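Aspartokinase (Synechocystis, PDB 3L76) probably catalyses the ATP-dependent phosphorylation of aspartate to 4-phospho-L-aspartate and carries ACT domains that bind lysine and threonine. Local coordinates at residues 492-497 with 558-563; 443-448 with 500-505; 461-466 with 471-476. All blocks are in the same frame, centred on the assembly; numbering follows the deposited sequence.

Contact 1: residues 492-497 with 558-563; sequences DIAFMV and IEMIAT. With THR (threonine), chain C; LYS (lysine), chain E.
No ring or amide enters the contact that Ala-494 and Met-496 make with Met-560. The ring of Phe-495 lies on the other side of strand 490-498, with Val-497 CG1 in plane at its edge and Phe-463 packed against it edge-to-face. The contact joins two ACT domains: strand 490-498 belongs to one and strand 560-563 to the next, and a layer of side chains, without a hydrogen bond, spans the 8.9 Å between the CA atoms of Ala-494 and Met-560. Met-560 carries the interaction with two successive atoms. Its SD sits 3.5 Å from Ala-494 CB, and its CE meets Met-496 CE at 3.6 Å, the two methionines reaching toward each other tip to tip. The nearly extended chi2 of Met-560 (-159°) carries SD out to the alanine methyl, and the bend at chi3 (-65°) then turns CE toward Met-496. Ile-477, Gln-446 and Val-571 also touch Met-560, and all three residues of the contact are buried. Met-560 is also the second residue of a classic beta bulge, paired together with Glu-559 opposite Val-571. Immediately before the bulge, the backbone of Ile-558 grips a bound threonine with both polar atoms: its N donates to the ligand O at 3.0 Å, and its O accepts from the ligand N at 3.0 Å. At the far end of the segment Thr-563 lines a lysine pocket, where its CG2 lies 3.8 Å from NZ of the ligand.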
ATOM      1  N   ASP A 492     -38.914 -17.877 -32.493  1.00 29.24           N
ATOM      2  CA  ASP A 492     -37.477 -17.858 -32.650  1.00 31.98           C
ATOM      3  C   ASP A 492     -36.901 -16.878 -31.651  1.00 51.90           C
ATOM      4  O   ASP A 492     -37.527 -15.866 -31.337  1.00 48.76           O
ATOM      5  CB  ASP A 492     -37.103 -17.416 -34.062  1.00 34.46           C
ATOM      6  CG  ASP A 492     -37.512 -18.417 -35.118  1.00 44.11           C
ATOM      7  OD1 ASP A 492     -37.799 -19.584 -34.764  1.00 45.37           O
ATOM      8  OD2 ASP A 492     -37.532 -18.028 -36.305  1.00 46.11           O
ATOM      9  N   ILE A 493     -35.710 -17.183 -31.149  1.00 42.52           N
ATOM     10  CA  ILE A 493     -35.009 -16.279 -30.255  1.00 22.71           C
ATOM     11  C   ILE A 493     -33.645 -16.005 -30.843  1.00 32.94           C
ATOM     12  O   ILE A 493     -32.867 -16.925 -31.036  1.00 34.31           O
ATOM     13  CB  ILE A 493     -34.841 -16.875 -28.827  1.00 38.88           C
ATOM     14  CG1 ILE A 493     -36.202 -17.106 -28.174  1.00 30.88           C
ATOM     15  CG2 ILE A 493     -33.974 -15.959 -27.942  1.00 21.92           C
ATOM     16  CD1 ILE A 493     -36.114 -17.617 -26.744  1.00 27.23           C
ATOM     17  N   ALA A 494     -33.364 -14.741 -31.139  1.00 33.21           N
ATOM     18  CA  ALA A 494     -32.039 -14.329 -31.575  1.00 33.39           C
ATOM     19  C   ALA A 494     -31.317 -13.553 -30.462  1.00 52.23           C
ATOM     20  O   ALA A 494     -31.941 -12.818 -29.693  1.00 34.23           O
ATOM     21  CB  ALA A 494     -32.142 -13.480 -32.837  1.00 24.71           C
ATOM     22  N   PHE A 495     -29.999 -13.708 -30.385  1.00 32.37           N
ATOM     23  CA  PHE A 495     -29.223 -12.976 -29.397  1.00 41.80           C
ATOM     24  C   PHE A 495     -27.815 -12.784 -29.911  1.00 42.52           C
ATOM     25  O   PHE A 495     -27.415 -13.438 -30.860  1.00 38.96           O
ATOM     26  CB  PHE A 495     -29.215 -13.696 -28.043  1.00 39.20           C
ATOM     27  CG  PHE A 495     -28.478 -15.005 -28.045  1.00 43.04           C
ATOM     28  CD1 PHE A 495     -29.121 -16.177 -28.412  1.00 44.50           C
ATOM     29  CD2 PHE A 495     -27.144 -15.072 -27.663  1.00 42.01           C
ATOM     30  CE1 PHE A 495     -28.440 -17.400 -28.413  1.00 52.96           C
ATOM     31  CE2 PHE A 495     -26.465 -16.292 -27.665  1.00 54.58           C
ATOM     32  CZ  PHE A 495     -27.117 -17.455 -28.041  1.00 39.40           C
ATOM     33  N   MET A 496     -27.067 -11.881 -29.292  1.00 40.62           N
ATOM     34  CA  MET A 496     -25.709 -11.613 -29.740  1.00 39.16           C
ATOM     35  C   MET A 496     -24.698 -11.761 -28.623  1.00 30.76           C
ATOM     36  O   MET A 496     -24.969 -11.414 -27.473  1.00 36.62           O
ATOM     37  CB  MET A 496     -25.604 -10.233 -30.382  1.00 42.05           C
ATOM     38  CG  MET A 496     -26.294 -10.147 -31.728  1.00 53.64           C
ATOM     39  SD  MET A 496     -26.548  -8.448 -32.229  1.00 42.95           S
ATOM     40  CE  MET A 496     -28.278  -8.222 -31.872  1.00160.27           C
ATOM     41  N   VAL A 497     -23.538 -12.308 -28.981  1.00 38.80           N
ATOM     42  CA  VAL A 497     -22.416 -12.452 -28.069  1.00 45.59           C
ATOM     43  C   VAL A 497     -21.134 -12.115 -28.799  1.00 58.45           C
ATOM     44  O   VAL A 497     -21.110 -12.049 -30.028  1.00 58.50           O
ATOM     45  CB  VAL A 497     -22.302 -13.875 -27.494  1.00 36.80           C
ATOM     46  CG1 VAL A 497     -23.487 -14.180 -26.579  1.00 25.14           C
ATOM     47  CG2 VAL A 497     -22.168 -14.899 -28.609  1.00 47.42           C
ATOM     48  N   ILE A 558     -31.743  -4.372 -43.332  1.00 44.35           N
ATOM     49  CA  ILE A 558     -31.845  -4.417 -41.884  1.00 45.78           C
ATOM     50  C   ILE A 558     -32.232  -5.817 -41.434  1.00 60.00           C
ATOM     51  O   ILE A 558     -33.346  -6.273 -41.691  1.00 67.71           O
ATOM     52  CB  ILE A 558     -32.860  -3.391 -41.363  1.00 30.30           C
ATOM     53  CG1 ILE A 558     -32.487  -1.985 -41.844  1.00 22.75           C
ATOM     54  CG2 ILE A 558     -32.941  -3.455 -39.839  1.00 25.61           C
ATOM     55  CD1 ILE A 558     -33.526  -0.942 -41.525  1.00 44.63           C
ATOM     56  N   GLU A 559     -31.305  -6.500 -40.768  1.00 56.98           N
ATOM     57  CA  GLU A 559     -31.516  -7.892 -40.386  1.00 52.14           C
ATOM     58  C   GLU A 559     -32.371  -8.022 -39.131  1.00 52.44           C
ATOM     59  O   GLU A 559     -33.254  -8.868 -39.053  1.00 50.82           O
ATOM     60  CB  GLU A 559     -30.176  -8.612 -40.190  1.00 33.03           C
ATOM     61  CG  GLU A 559     -29.213  -8.516 -41.374  1.00 45.94           C
ATOM     62  CD  GLU A 559     -28.065  -9.514 -41.281  1.00 59.34           C
ATOM     63  OE1 GLU A 559     -28.241 -10.563 -40.623  1.00 62.09           O
ATOM     64  OE2 GLU A 559     -26.989  -9.258 -41.867  1.00 54.95           O
ATOM     65  N   MET A 560     -32.087  -7.191 -38.139  1.00 60.25           N
ATOM     66  CA  MET A 560     -32.841  -7.208 -36.897  1.00 37.94           C
ATOM     67  C   MET A 560     -32.982  -5.793 -36.374  1.00 34.66           C
ATOM     68  O   MET A 560     -32.159  -4.937 -36.661  1.00 37.11           O
ATOM     69  CB  MET A 560     -32.153  -8.102 -35.861  1.00 31.34           C
ATOM     70  CG  MET A 560     -31.942  -9.543 -36.303  1.00 22.22           C
ATOM     71  SD  MET A 560     -31.715 -10.729 -34.951  1.00 41.21           S
ATOM     72  CE  MET A 560     -30.169 -10.163 -34.253  1.00 30.92           C
ATOM     73  N   ILE A 561     -34.040  -5.543 -35.612  1.00 42.72           N
ATOM     74  CA  ILE A 561     -34.227  -4.255 -34.953  1.00 24.37           C
ATOM     75  C   ILE A 561     -34.598  -4.503 -33.503  1.00 37.62           C
ATOM     76  O   ILE A 561     -35.363  -5.423 -33.202  1.00 24.61           O
ATOM     77  CB  ILE A 561     -35.358  -3.434 -35.593  1.00 26.08           C
ATOM     78  CG1 ILE A 561     -35.149  -3.279 -37.095  1.00 43.59           C
ATOM     79  CG2 ILE A 561     -35.485  -2.082 -34.922  1.00 29.02           C
ATOM     80  CD1 ILE A 561     -36.399  -2.842 -37.823  1.00 28.57           C
ATOM     81  N   ALA A 562     -34.043  -3.681 -32.613  1.00 36.96           N
ATOM     82  CA  ALA A 562     -34.368  -3.727 -31.183  1.00 39.15           C
ATOM     83  C   ALA A 562     -34.336  -2.337 -30.552  1.00 35.72           C
ATOM     84  O   ALA A 562     -33.572  -1.464 -30.950  1.00 30.88           O
ATOM     85  CB  ALA A 562     -33.444  -4.683 -30.428  1.00 34.09           C
ATOM     86  N   THR A 563     -35.153  -2.140 -29.537  1.00 32.37           N
ATOM     87  CA  THR A 563     -35.438  -0.785 -29.117  1.00 31.83           C
ATOM     88  C   THR A 563     -35.497  -0.614 -27.587  1.00 37.61           C
ATOM     89  O   THR A 563     -35.707  -1.573 -26.846  1.00 30.61           O
ATOM     90  CB  THR A 563     -36.747  -0.336 -29.808  1.00 32.21           C
ATOM     91  OG1 THR A 563     -36.515   0.834 -30.599  1.00 45.18           O
ATOM     92  CG2 THR A 563     -37.843  -0.120 -28.829  1.00 15.30           C
TER
HETATM   93  N   THR C 601     -34.985  -6.087 -44.250  1.00 26.39           N
HETATM   94  CA  THR C 601     -36.067  -5.096 -44.301  1.00 42.37           C
HETATM   95  C   THR C 601     -35.535  -3.676 -44.472  1.00 52.17           C
HETATM   96  O   THR C 601     -34.311  -3.463 -44.488  1.00 37.35           O
HETATM   97  CB  THR C 601     -36.984  -5.175 -43.065  1.00 42.93           C
HETATM   98  OG1 THR C 601     -36.227  -4.890 -41.876  1.00 48.67           O
HETATM   99  CG2 THR C 601     -37.571  -6.575 -42.949  1.00 32.62           C
HETATM  100  OXT THR C 601     -36.326  -2.737 -44.626  1.00 35.10           O
HETATM  101  N   LYS E 603     -40.814   7.268 -30.703  1.00 21.76           N
HETATM  102  CA  LYS E 603     -39.916   7.328 -31.849  1.00 35.84           C
HETATM  103  C   LYS E 603     -40.718   7.186 -33.150  1.00 51.63           C
HETATM  104  O   LYS E 603     -41.941   6.974 -33.127  1.00 31.17           O
HETATM  105  CB  LYS E 603     -38.818   6.260 -31.750  1.00 32.33           C
HETATM  106  CG  LYS E 603     -39.325   4.810 -31.583  1.00 25.28           C
HETATM  107  CD  LYS E 603     -38.148   3.816 -31.495  1.00 39.93           C
HETATM  108  CE  LYS E 603     -37.475   3.849 -30.124  1.00 25.09           C
HETATM  109  NZ  LYS E 603     -38.487   3.630 -29.030  1.00 35.58           N
HETATM  110  OXT LYS E 603     -40.169   7.305 -34.248  1.00 29.33           O

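Contact 2: residues 443-448 with 500-505; sequences DQAQIA and GDSSQA
Ile-447 lays its CD1 methyl against the first turns of helix 499-512, 3.8 Å from Ala-505 CB and equally far, 3.8 Å, from the backbone O of Ser-502. This is the second helix of the βαββαβ ACT fold resting on the sheet, here on strand 437-453. The axes of strand 444-448 and helix 500-505 approach to 8.3 Å and run at 25° to each other, so the two point nearly the same way. Ala-445 and Ile-447 face the helix, while Gln-444 and Gln-446, alternating with them, set out on the other side of the sheet. The reach of Ile-447 comes from its CG1 branch, which is anti to the carbonyl carbon (chi1 -55°) and continues fully extended to CD1, leaving CG2 behind. Ala-445 has only a methyl to offer, and it meets Ser-502 where the backbones come closest, 6.4 Å between the two CA atoms; its CB lies 3.3 Å from Ser-502 OG. No hydrogen bond links the segments, and the four touching residues are buried. Val-523 and Lys-525 of strand 520-533 also touch Ser-502, which thus reaches two neighbouring strands, while Phe-495 and Val-497 of the adjacent strand 490-498 touch the side chain of Ile-447. Ala-505 turns its methyl toward the strand from a regular helical position, its N bonded to Asp-501 O at 2.8 Å.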
ATOM      1  N   ASP A 443     -17.923  -6.392 -33.295  1.00 53.04           N
ATOM      2  CA  ASP A 443     -17.187  -7.487 -32.670  1.00 77.03           C
ATOM      3  C   ASP A 443     -18.118  -8.601 -32.223  1.00 70.69           C
ATOM      4  O   ASP A 443     -17.722  -9.493 -31.469  1.00 63.15           O
ATOM      5  CB  ASP A 443     -16.412  -6.981 -31.453  1.00103.27           C
ATOM      6  CG  ASP A 443     -15.176  -6.198 -31.831  1.00126.78           C
ATOM      7  OD1 ASP A 443     -15.303  -5.184 -32.548  1.00118.39           O
ATOM      8  OD2 ASP A 443     -14.073  -6.598 -31.406  0.35154.25           O
ATOM      9  N   GLN A 444     -19.358  -8.550 -32.688  1.00 57.07           N
ATOM     10  CA  GLN A 444     -20.383  -9.447 -32.181  1.00 45.17           C
ATOM     11  C   GLN A 444     -20.774 -10.518 -33.178  1.00 41.90           C
ATOM     12  O   GLN A 444     -20.589 -10.356 -34.373  1.00 53.66           O
ATOM     13  CB  GLN A 444     -21.611  -8.646 -31.791  1.00 40.63           C
ATOM     14  CG  GLN A 444     -22.142  -8.979 -30.418  1.00 81.86           C
ATOM     15  CD  GLN A 444     -21.426  -8.235 -29.310  1.00 59.63           C
ATOM     16  OE1 GLN A 444     -22.027  -7.479 -28.561  1.00 89.36           O
ATOM     17  NE2 GLN A 444     -20.132  -8.444 -29.215  1.00 89.38           N
ATOM     18  N   ALA A 445     -21.320 -11.613 -32.672  1.00 42.99           N
ATOM     19  CA  ALA A 445     -21.885 -12.654 -33.521  1.00 49.38           C
ATOM     20  C   ALA A 445     -23.376 -12.855 -33.236  1.00 41.91           C
ATOM     21  O   ALA A 445     -23.814 -12.862 -32.088  1.00 40.99           O
ATOM     22  CB  ALA A 445     -21.133 -13.964 -33.318  1.00 55.56           C
ATOM     23  N   GLN A 446     -24.160 -13.025 -34.286  1.00 51.46           N
ATOM     24  CA  GLN A 446     -25.572 -13.330 -34.105  1.00 46.61           C
ATOM     25  C   GLN A 446     -25.768 -14.825 -33.931  1.00 43.00           C
ATOM     26  O   GLN A 446     -25.187 -15.625 -34.650  1.00 48.69           O
ATOM     27  CB  GLN A 446     -26.376 -12.831 -35.291  1.00 31.68           C
ATOM     28  CG  GLN A 446     -27.836 -13.230 -35.271  1.00 39.99           C
ATOM     29  CD  GLN A 446     -28.494 -13.015 -36.620  1.00 51.23           C
ATOM     30  OE1 GLN A 446     -29.342 -12.148 -36.778  1.00 48.27           O
ATOM     31  NE2 GLN A 446     -28.082 -13.795 -37.606  1.00 66.52           N
ATOM     32  N   ILE A 447     -26.567 -15.202 -32.950  1.00 36.04           N
ATOM     33  CA  ILE A 447     -26.922 -16.597 -32.773  1.00 56.07           C
ATOM     34  C   ILE A 447     -28.422 -16.692 -32.558  1.00 44.89           C
ATOM     35  O   ILE A 447     -28.968 -16.071 -31.654  1.00 65.28           O
ATOM     36  CB  ILE A 447     -26.204 -17.243 -31.575  1.00 52.77           C
ATOM     37  CG1 ILE A 447     -24.696 -17.078 -31.700  1.00 40.18           C
ATOM     38  CG2 ILE A 447     -26.573 -18.724 -31.470  1.00 47.56           C
ATOM     39  CD1 ILE A 447     -23.938 -17.733 -30.582  1.00 29.56           C
ATOM     40  N   ALA A 448     -29.087 -17.469 -33.397  1.00 42.41           N
ATOM     41  CA  ALA A 448     -30.517 -17.623 -33.279  1.00 44.32           C
ATOM     42  C   ALA A 448     -30.857 -19.046 -32.954  1.00 36.81           C
ATOM     43  O   ALA A 448     -30.268 -19.988 -33.480  1.00 39.94           O
ATOM     44  CB  ALA A 448     -31.226 -17.191 -34.547  1.00 38.66           C
ATOM     45  N   GLY A 500     -15.742 -14.360 -29.828  1.00 54.09           N
ATOM     46  CA  GLY A 500     -14.987 -15.284 -29.003  1.00 57.67           C
ATOM     47  C   GLY A 500     -15.835 -16.316 -28.288  1.00 68.94           C
ATOM     48  O   GLY A 500     -15.385 -17.430 -28.044  1.00 85.71           O
ATOM     49  N   ASP A 501     -17.067 -15.949 -27.956  1.00 64.43           N
ATOM     50  CA  ASP A 501     -17.960 -16.832 -27.216  1.00 49.97           C
ATOM     51  C   ASP A 501     -18.895 -17.611 -28.143  1.00 53.53           C
ATOM     52  O   ASP A 501     -19.612 -18.509 -27.706  1.00 39.13           O
ATOM     53  CB  ASP A 501     -18.768 -16.032 -26.196  1.00 58.60           C
ATOM     54  CG  ASP A 501     -17.918 -15.501 -25.070  1.00 67.75           C
ATOM     55  OD1 ASP A 501     -17.015 -16.230 -24.620  1.00 88.49           O
ATOM     56  OD2 ASP A 501     -18.157 -14.360 -24.630  1.00 70.28           O
ATOM     57  N   SER A 502     -18.882 -17.246 -29.421  1.00 51.36           N
ATOM     58  CA  SER A 502     -19.707 -17.878 -30.455  1.00 73.40           C
ATOM     59  C   SER A 502     -19.801 -19.392 -30.324  1.00 74.82           C
ATOM     60  O   SER A 502     -20.870 -19.951 -30.082  1.00 62.72           O
ATOM     61  CB  SER A 502     -19.129 -17.557 -31.832  1.00 78.61           C
ATOM     62  OG  SER A 502     -20.122 -17.047 -32.689  1.00 73.84           O
ATOM     63  N   SER A 503     -18.661 -20.045 -30.506  1.00 75.65           N
ATOM     64  CA  SER A 503     -18.587 -21.494 -30.504  1.00 76.22           C
ATOM     65  C   SER A 503     -19.060 -22.116 -29.203  1.00 68.72           C
ATOM     66  O   SER A 503     -19.895 -23.011 -29.220  1.00 66.53           O
ATOM     67  CB  SER A 503     -17.161 -21.945 -30.814  1.00 73.27           C
ATOM     68  OG  SER A 503     -16.793 -21.539 -32.118  1.00103.93           O
ATOM     69  N   GLN A 504     -18.523 -21.660 -28.075  1.00 57.93           N
ATOM     70  CA  GLN A 504     -18.933 -22.220 -26.794  1.00 50.60           C
ATOM     71  C   GLN A 504     -20.436 -22.049 -26.572  1.00 69.23           C
ATOM     72  O   GLN A 504     -21.104 -22.949 -26.072  1.00 71.87           O
ATOM     73  CB  GLN A 504     -18.144 -21.611 -25.649  1.00 45.24           C
ATOM     74  CG  GLN A 504     -18.293 -22.375 -24.337  1.00 56.52           C
ATOM     75  CD  GLN A 504     -17.773 -21.598 -23.133  1.00 57.37           C
ATOM     76  OE1 GLN A 504     -17.246 -20.492 -23.267  1.00 49.44           O
ATOM     77  NE2 GLN A 504     -17.932 -22.172 -21.953  1.00 67.40           N
ATOM     78  N   ALA A 505     -20.971 -20.899 -26.961  1.00 57.44           N
ATOM     79  CA  ALA A 505     -22.403 -20.668 -26.857  1.00 61.63           C
ATOM     80  C   ALA A 505     -23.204 -21.709 -27.639  1.00 62.19           C
ATOM     81  O   ALA A 505     -24.116 -22.338 -27.104  1.00 46.85           O
ATOM     82  CB  ALA A 505     -22.747 -19.268 -27.320  1.00 51.76           C
TER

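Contact 3: residues 461-466 with 471-476; sequences QLFTAL and ISVDMI. With LYS (lysine), chain F.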
ATOM      1  N   GLN A 461     -34.186 -21.130 -19.319  1.00 34.48           N
ATOM      2  CA  GLN A 461     -33.276 -22.270 -19.349  1.00 50.59           C
ATOM      3  C   GLN A 461     -32.146 -22.125 -20.375  1.00 39.58           C
ATOM      4  O   GLN A 461     -31.034 -22.592 -20.146  1.00 54.27           O
ATOM      5  CB  GLN A 461     -34.040 -23.602 -19.455  1.00 22.69           C
ATOM      6  CG  GLN A 461     -33.993 -24.309 -20.792  1.00 78.35           C
ATOM      7  CD  GLN A 461     -34.859 -25.556 -20.788  1.00 89.95           C
ATOM      8  OE1 GLN A 461     -35.739 -25.708 -19.938  1.00 66.13           O
ATOM      9  NE2 GLN A 461     -34.615 -26.454 -21.734  1.00 97.67           N
ATOM     10  N   LEU A 462     -32.419 -21.432 -21.472  1.00 31.05           N
ATOM     11  CA  LEU A 462     -31.408 -21.225 -22.496  1.00 38.09           C
ATOM     12  C   LEU A 462     -30.384 -20.205 -22.038  1.00 39.65           C
ATOM     13  O   LEU A 462     -29.180 -20.394 -22.195  1.00 33.67           O
ATOM     14  CB  LEU A 462     -32.058 -20.761 -23.795  1.00 41.05           C
ATOM     15  CG  LEU A 462     -32.978 -21.782 -24.465  1.00 48.54           C
ATOM     16  CD1 LEU A 462     -33.915 -21.095 -25.415  1.00 23.81           C
ATOM     17  CD2 LEU A 462     -32.176 -22.876 -25.167  1.00 49.25           C
ATOM     18  N   PHE A 463     -30.865 -19.115 -21.460  1.00 32.77           N
ATOM     19  CA  PHE A 463     -29.966 -18.056 -21.042  1.00 39.24           C
ATOM     20  C   PHE A 463     -29.292 -18.328 -19.709  1.00 46.88           C
ATOM     21  O   PHE A 463     -28.186 -17.835 -19.482  1.00 37.98           O
ATOM     22  CB  PHE A 463     -30.636 -16.688 -21.113  1.00 34.89           C
ATOM     23  CG  PHE A 463     -30.878 -16.251 -22.500  1.00 30.28           C
ATOM     24  CD1 PHE A 463     -29.847 -15.743 -23.253  1.00 35.83           C
ATOM     25  CD2 PHE A 463     -32.114 -16.415 -23.085  1.00 29.62           C
ATOM     26  CE1 PHE A 463     -30.052 -15.376 -24.563  1.00 41.54           C
ATOM     27  CE2 PHE A 463     -32.313 -16.058 -24.393  1.00 36.75           C
ATOM     28  CZ  PHE A 463     -31.279 -15.546 -25.133  1.00 22.23           C
ATOM     29  N   THR A 464     -29.918 -19.148 -18.861  1.00 31.24           N
ATOM     30  CA  THR A 464     -29.257 -19.571 -17.623  1.00 43.04           C
ATOM     31  C   THR A 464     -28.029 -20.404 -17.953  1.00 52.91           C
ATOM     32  O   THR A 464     -26.979 -20.249 -17.333  1.00 43.97           O
ATOM     33  CB  THR A 464     -30.179 -20.387 -16.709  1.00 41.38           C
ATOM     34  OG1 THR A 464     -31.193 -19.542 -16.179  1.00 39.57           O
ATOM     35  CG2 THR A 464     -29.399 -20.990 -15.542  1.00 26.84           C
ATOM     36  N   ALA A 465     -28.178 -21.278 -18.943  1.00 48.12           N
ATOM     37  CA  ALA A 465     -27.100 -22.143 -19.401  1.00 41.73           C
ATOM     38  C   ALA A 465     -25.879 -21.359 -19.858  1.00 39.50           C
ATOM     39  O   ALA A 465     -24.757 -21.661 -19.463  1.00 55.77           O
ATOM     40  CB  ALA A 465     -27.597 -23.051 -20.510  1.00 21.78           C
ATOM     41  N   LEU A 466     -26.101 -20.357 -20.696  1.00 34.45           N
ATOM     42  CA  LEU A 466     -25.018 -19.501 -21.162  1.00 49.84           C
ATOM     43  C   LEU A 466     -24.372 -18.724 -20.013  1.00 58.45           C
ATOM     44  O   LEU A 466     -23.166 -18.503 -19.994  1.00 58.99           O
ATOM     45  CB  LEU A 466     -25.531 -18.513 -22.210  1.00 44.15           C
ATOM     46  CG  LEU A 466     -25.993 -19.038 -23.565  1.00 48.13           C
ATOM     47  CD1 LEU A 466     -26.656 -17.927 -24.397  1.00 34.86           C
ATOM     48  CD2 LEU A 466     -24.821 -19.644 -24.300  1.00 51.24           C
ATOM     49  N   ILE A 471     -20.655 -16.576 -20.026  1.00 46.85           N
ATOM     50  CA  ILE A 471     -20.836 -15.824 -21.251  1.00 44.09           C
ATOM     51  C   ILE A 471     -21.869 -14.713 -21.055  1.00 56.53           C
ATOM     52  O   ILE A 471     -23.012 -14.960 -20.684  1.00 50.55           O
ATOM     53  CB  ILE A 471     -21.272 -16.723 -22.408  1.00 52.04           C
ATOM     54  CG1 ILE A 471     -20.218 -17.805 -22.664  1.00 46.49           C
ATOM     55  CG2 ILE A 471     -21.538 -15.879 -23.654  1.00 37.39           C
ATOM     56  CD1 ILE A 471     -20.688 -18.911 -23.598  1.00 41.43           C
ATOM     57  N   SER A 472     -21.448 -13.484 -21.298  1.00 42.33           N
ATOM     58  CA  SER A 472     -22.327 -12.337 -21.199  1.00 51.00           C
ATOM     59  C   SER A 472     -22.985 -12.115 -22.548  1.00 50.05           C
ATOM     60  O   SER A 472     -22.337 -12.230 -23.585  1.00 38.50           O
ATOM     61  CB  SER A 472     -21.533 -11.089 -20.787  1.00 35.83           C
ATOM     62  OG  SER A 472     -22.276  -9.902 -21.017  1.00 41.30           O
ATOM     63  N   VAL A 473     -24.271 -11.780 -22.531  1.00 36.66           N
ATOM     64  CA  VAL A 473     -25.025 -11.574 -23.760  1.00 40.11           C
ATOM     65  C   VAL A 473     -25.291 -10.089 -24.000  1.00 29.95           C
ATOM     66  O   VAL A 473     -25.624  -9.360 -23.075  1.00 41.31           O
ATOM     67  CB  VAL A 473     -26.384 -12.294 -23.668  1.00 47.32           C
ATOM     68  CG1 VAL A 473     -27.288 -12.018 -24.862  1.00 33.49           C
ATOM     69  CG2 VAL A 473     -26.252 -13.764 -23.266  1.00 49.96           C
ATOM     70  N   ASP A 474     -25.173  -9.656 -25.251  1.00 36.01           N
ATOM     71  CA  ASP A 474     -25.293  -8.241 -25.594  1.00 42.19           C
ATOM     72  C   ASP A 474     -26.699  -7.836 -26.029  1.00 55.53           C
ATOM     73  O   ASP A 474     -27.155  -6.738 -25.716  1.00 42.57           O
ATOM     74  CB  ASP A 474     -24.304  -7.874 -26.697  1.00 34.74           C
ATOM     75  CG  ASP A 474     -24.413  -6.416 -27.125  1.00 53.50           C
ATOM     76  OD1 ASP A 474     -24.260  -5.520 -26.271  1.00 73.03           O
ATOM     77  OD2 ASP A 474     -24.636  -6.164 -28.325  1.00 34.33           O
ATOM     78  N   MET A 475     -27.364  -8.721 -26.773  1.00 43.89           N
ATOM     79  CA  MET A 475     -28.689  -8.444 -27.314  1.00 31.35           C
ATOM     80  C   MET A 475     -29.560  -9.681 -27.303  1.00 37.93           C
ATOM     81  O   MET A 475     -29.085 -10.782 -27.529  1.00 41.23           O
ATOM     82  CB  MET A 475     -28.592  -7.888 -28.732  1.00 32.03           C
ATOM     83  CG  MET A 475     -27.815  -6.577 -28.822  1.00 75.97           C
ATOM     84  SD  MET A 475     -28.781  -5.123 -28.344  1.00 60.35           S
ATOM     85  CE  MET A 475     -29.755  -4.965 -29.847  1.00 75.98           C
ATOM     86  N   ILE A 476     -30.840  -9.489 -27.010  1.00 38.61           N
ATOM     87  CA  ILE A 476     -31.826 -10.550 -27.140  1.00 42.13           C
ATOM     88  C   ILE A 476     -33.072  -9.984 -27.802  1.00 39.34           C
ATOM     89  O   ILE A 476     -33.623  -8.981 -27.344  1.00 32.34           O
ATOM     90  CB  ILE A 476     -32.228 -11.134 -25.797  1.00 25.57           C
ATOM     91  CG1 ILE A 476     -30.988 -11.456 -24.968  1.00 25.70           C
ATOM     92  CG2 ILE A 476     -33.128 -12.373 -26.003  1.00 21.32           C
ATOM     93  CD1 ILE A 476     -31.295 -11.943 -23.582  1.00 22.39           C
TER
HETATM   94  N   LYS F 604     -25.040  -8.604 -20.552  1.00 21.46           N
HETATM   95  CA  LYS F 604     -26.288  -9.029 -19.905  1.00 21.10           C
HETATM   96  C   LYS F 604     -26.397 -10.536 -19.717  1.00 42.55           C
HETATM   97  O   LYS F 604     -25.672 -11.301 -20.397  1.00 25.67           O
HETATM   98  CB  LYS F 604     -27.507  -8.497 -20.678  1.00 26.87           C
HETATM   99  CG  LYS F 604     -27.622  -6.975 -20.673  1.00 27.23           C
HETATM  100  CD  LYS F 604     -28.547  -6.449 -21.760  1.00 31.58           C
HETATM  101  CE  LYS F 604     -27.814  -6.295 -23.077  1.00 48.78           C
HETATM  102  NZ  LYS F 604     -27.796  -4.883 -23.564  1.00 28.67           N
HETATM  103  OXT LYS F 604     -27.214 -10.986 -18.874  1.00 21.86           O
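Phe-463 and Ile-476 come at each other from opposite directions, the isoleucine lying over one face of the ring. Ile-476 CD1 is 4.0 Å from the ring centroid and 18° off the normal, a CH-pi contact displaced toward the rim, while its CG2 branch reaches Phe-463 CZ at 3.8 Å. Both branches of one side chain are therefore used on a single ring. Val-473 arrives differently: it crosses Phe-463 at about a right angle and sets CG2 at the ring edge, 4.1 Å from CD1. The same Val-473 methyl is met by Leu-466 CD1 at 4.3 Å, and the other Leu-466 branch, CD2, faces Ile-471 CD1, also at 4.3 Å. These residues tie the first helix of an ACT domain, 458-468, to the segment that leads into its second strand, 475-479. The return of the chain is marked by a backbone hydrogen bond from Ile-471 N to Leu-466 O, 3.2 Å long with an N-H...O angle of 147°, the donor somewhat tilted from the carbonyl plane. Helix 371-381 of another ACT domain covers Ile-476. On the side of the segment turned from helix 458-468, a bound lysine sits between this ACT domain and that other one, whose Ala-372 N and Ser-392 O also bond it. Val-473 N donates to the ligand O at 2.6 Å, and Val-473 O accepts from the ligand N. With Ser-472 OG held anti to the serine's own N (chi1 165°), the ligand N also donates to this hydroxyl oxygen at 3.1 Å.

In the fold
All three contacts meet at one ACT domain. Strand 490-498, from contact 1, lies between the strands of the other two: Phe-495 O is 2.9 Å from Ile-447 N of contact 2, and Met-496 N is 2.9 Å from Met-475 O of contact 3. In contact 2, Ala-505 CA lies 3.7 Å from Leu-466 CD2 of contact 3, so both helices pack together on the sheet. Contact 1 lies on the other face. The centres of contacts 2 and 3 are about 11 Å apart, each about 13 Å from that of contact 1. Contact 1 holds Ile-558 of a threonine pocket and Thr-563 of one lysine pocket; contact 3 holds Ser-472, Val-473 and Asp-474 of another. The Ala-505 side chain is about 11 Å from a bound lysine.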